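Local coordinates for YesW protein (Bacillus subtilis, PDB 2Z8S) that cleaves the rhamnogalacturonan backbone of plant cell-wall pectin endolytically by elimination, as a secreted polysaccharide lyase dependent on calcium or manganese, at the alpha-D-galactopyranuronic acid site. Residues are numbered along the deposited sequence; one frame, centred on the assembly and turned at random.

The alpha-D-galactopyranuronic acid site. Residues 141, 144, 326, 364, 415, 497-498, 558. With ADA (alpha-D-galactopyranuronic acid), chain B; ADA (alpha-D-galactopyranuronic acid), chain C.
Loops supply most of the backbone here: Asp141, Gln144, Arg415 and Tyr558 are extended, His326 and Asp364 are turned nearer to helical values, and Thr497 and Lys498 ride on the short 3-10 helix 496-498. The bound digalacturonic acid illustrates how a lyase cleft reads uronic acids through their carboxylates. Carboxylate oxygen O6B of ADA (chain C) accepts hydrogen bonds from Arg415 NE, Arg415 NH2 and Lys498 NZ. Arg415, bent at chi2, turns its guanidinium side-on, so that Arg415 NE (2.8 Å) and Arg415 NH2 (3.0 Å) both point at ADA (chain C) O6B, which lies within 7° of the guanidinium plane. Lys498 brings a further donor: its chain bends at chi2 and then runs straight, carrying Lys498 NZ to 3.0 Å from ADA (chain C) O6B and to 2.8 Å from the ring oxygen ADA (chain C) O5. Two cationic groups thus meet on one oxygen and would be expected to favour the ionised carboxylate. Asp364 OD2 forms a salt bridge with Lys498 NZ, with a weak hydrogen bond, and may help to position it. Lys498 CE lies 3.3 Å above one face of the Tyr558 ring, over its centre. An alanine in place of Lys498 would probably weaken the hold on O6B and O5 of ADA (chain C) and leave this face of Tyr558 without its aliphatic cover. The other carboxylate meets Tyr558 edge-on: the phenol OH of Tyr558 donates a 2.8 Å hydrogen bond to ADA (chain B) O6B, which sits in the ring plane. Tyr558 CE2 rests over the rim of one face of the His326 imidazole. A water bridges Tyr558 OH, ADA (chain B) O6B and Asp141, and a second joins Thr497 to ADA (chain B) O2. ADA (chain C) O2 donates to ADA (chain B) O6A at 3.1 Å, which probably helps to fix the rotation about the intersugar linkage. This substrate-binding cleft holds acidic pectin fragments by their carboxylates, beside His326 and Asp364, residues that also serve a calcium site.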
loop_
_atom_site.group_PDB
_atom_site.type_symbol
_atom_site.label_atom_id
_atom_site.label_comp_id
_atom_site.label_asym_id
_atom_site.label_seq_id
_atom_site.Cartn_x
_atom_site.Cartn_y
_atom_site.Cartn_z
ATOM N N ASP A 141 6.286 -18.613 -6.245
ATOM C CA ASP A 141 4.970 -18.712 -5.637
ATOM C C ASP A 141 5.017 -19.894 -4.684
ATOM O O ASP A 141 5.836 -20.804 -4.847
ATOM C CB ASP A 141 3.892 -18.949 -6.684
ATOM C CG ASP A 141 2.519 -19.108 -6.067
ATOM O OD1 ASP A 141 1.878 -18.075 -5.781
ATOM O OD2 ASP A 141 2.078 -20.263 -5.871
ATOM N N GLN A 144 5.266 -23.389 -6.142
ATOM C CA GLN A 144 6.448 -23.805 -6.920
ATOM C C GLN A 144 7.631 -24.144 -6.040
ATOM O O GLN A 144 8.066 -23.315 -5.238
ATOM C CB GLN A 144 6.914 -22.692 -7.851
ATOM C CG GLN A 144 6.018 -22.374 -9.011
ATOM C CD GLN A 144 6.049 -20.894 -9.353
ATOM O OE1 GLN A 144 7.060 -20.211 -9.146
ATOM N NE2 GLN A 144 4.931 -20.385 -9.869
ATOM N N HIS A 326 -5.244 -12.967 -0.888
ATOM C CA HIS A 326 -3.822 -12.663 -0.913
ATOM C C HIS A 326 -3.642 -11.171 -0.653
ATOM O O HIS A 326 -2.731 -10.555 -1.206
ATOM C CB HIS A 326 -3.198 -12.955 -2.271
ATOM C CG HIS A 326 -3.484 -14.314 -2.819
ATOM N ND1 HIS A 326 -2.796 -15.441 -2.425
ATOM C CD2 HIS A 326 -4.340 -14.715 -3.789
ATOM C CE1 HIS A 326 -3.235 -16.483 -3.111
ATOM N NE2 HIS A 326 -4.171 -16.069 -3.948
ATOM N N ASP A 364 -8.692 -13.018 -4.833
ATOM C CA ASP A 364 -7.406 -12.394 -5.177
ATOM C C ASP A 364 -7.414 -10.889 -5.115
ATOM O O ASP A 364 -6.355 -10.266 -5.237
ATOM C CB ASP A 364 -6.933 -12.803 -6.574
ATOM C CG ASP A 364 -6.169 -14.106 -6.574
ATOM O OD1 ASP A 364 -6.282 -14.861 -5.580
ATOM O OD2 ASP A 364 -5.457 -14.376 -7.574
ATOM N N ARG A 415 -9.870 -11.158 -10.465
ATOM C CA ARG A 415 -9.624 -9.717 -10.313
ATOM C C ARG A 415 -10.916 -8.965 -10.072
ATOM O O ARG A 415 -11.952 -9.294 -10.653
ATOM C CB ARG A 415 -8.948 -9.119 -11.551
ATOM C CG ARG A 415 -7.616 -9.718 -11.926
ATOM C CD ARG A 415 -6.547 -9.417 -10.897
ATOM N NE ARG A 415 -5.240 -9.663 -11.484
ATOM C CZ ARG A 415 -4.595 -8.799 -12.266
ATOM N NH1 ARG A 415 -5.137 -7.614 -12.540
ATOM N NH2 ARG A 415 -3.399 -9.115 -12.766
ATOM N N THR A 497 2.285 -11.070 -14.086
ATOM C CA THR A 497 0.986 -10.653 -14.625
ATOM C C THR A 497 0.137 -9.853 -13.631
ATOM O O THR A 497 -0.889 -9.264 -14.019
ATOM C CB THR A 497 0.190 -11.855 -15.165
ATOM O OG1 THR A 497 0.112 -12.866 -14.157
ATOM C CG2 THR A 497 0.878 -12.431 -16.402
ATOM N N LYS A 498 0.554 -9.837 -12.359
ATOM C CA LYS A 498 -0.045 -8.933 -11.380
ATOM C C LYS A 498 0.269 -7.507 -11.782
ATOM O O LYS A 498 -0.521 -6.599 -11.528
ATOM C CB LYS A 498 0.481 -9.195 -9.980
ATOM C CG LYS A 498 0.054 -10.512 -9.417
ATOM C CD LYS A 498 -1.441 -10.542 -9.175
ATOM C CE LYS A 498 -1.854 -11.931 -8.738
ATOM N NZ LYS A 498 -3.333 -12.102 -8.709
ATOM N N TYR A 558 -0.542 -10.005 -2.918
ATOM C CA TYR A 558 -0.992 -9.424 -4.169
ATOM C C TYR A 558 -1.478 -8.015 -3.977
ATOM O O TYR A 558 -2.606 -7.782 -3.520
ATOM C CB TYR A 558 -2.043 -10.281 -4.854
ATOM C CG TYR A 558 -1.509 -11.614 -5.268
ATOM C CD1 TYR A 558 -0.149 -11.790 -5.534
ATOM C CD2 TYR A 558 -2.360 -12.703 -5.413
ATOM C CE1 TYR A 558 0.351 -13.024 -5.914
ATOM C CE2 TYR A 558 -1.872 -13.950 -5.797
ATOM C CZ TYR A 558 -0.521 -14.099 -6.049
ATOM O OH TYR A 558 -0.047 -15.327 -6.423
HETATM C C1 ADA B . 0.984 -18.163 -10.443
HETATM C C2 ADA B . 0.837 -16.803 -11.149
HETATM C C3 ADA B . 0.556 -15.703 -10.101
HETATM C C4 ADA B . -0.758 -16.023 -9.394
HETATM C C5 ADA B . -0.494 -17.323 -8.601
HETATM C C6 ADA B . -1.738 -17.749 -7.805
HETATM O O1 ADA B . 2.217 -18.287 -9.744
HETATM O O2 ADA B . 1.995 -16.507 -11.944
HETATM O O3 ADA B . 0.479 -14.397 -10.689
HETATM O O4 ADA B . -1.787 -16.161 -10.402
HETATM O O5 ADA B . -0.085 -18.422 -9.468
HETATM O O6B ADA B . -2.188 -16.982 -6.933
HETATM O O6A ADA B . -2.247 -18.847 -8.073
HETATM C C1 ADA C . -3.079 -15.647 -10.016
HETATM C C2 ADA C . -4.184 -16.468 -10.707
HETATM C C3 ADA C . -4.115 -16.264 -12.245
HETATM C C4 ADA C . -4.070 -14.770 -12.598
HETATM C C5 ADA C . -2.890 -14.147 -11.866
HETATM C C6 ADA C . -2.810 -12.685 -12.219
HETATM O O2 ADA C . -4.025 -17.856 -10.388
HETATM O O3 ADA C . -5.216 -16.900 -12.908
HETATM O O4 ADA C . -5.267 -14.112 -12.164
HETATM O O5 ADA C . -3.113 -14.279 -10.441
HETATM O O6B ADA C . -3.647 -11.915 -11.702
HETATM O O6A ADA C . -1.911 -12.351 -13.010
HETATM O O HOH W 1 3.118 -13.869 -13.439
HETATM O O HOH W 2 -0.398 -17.681 -4.976
#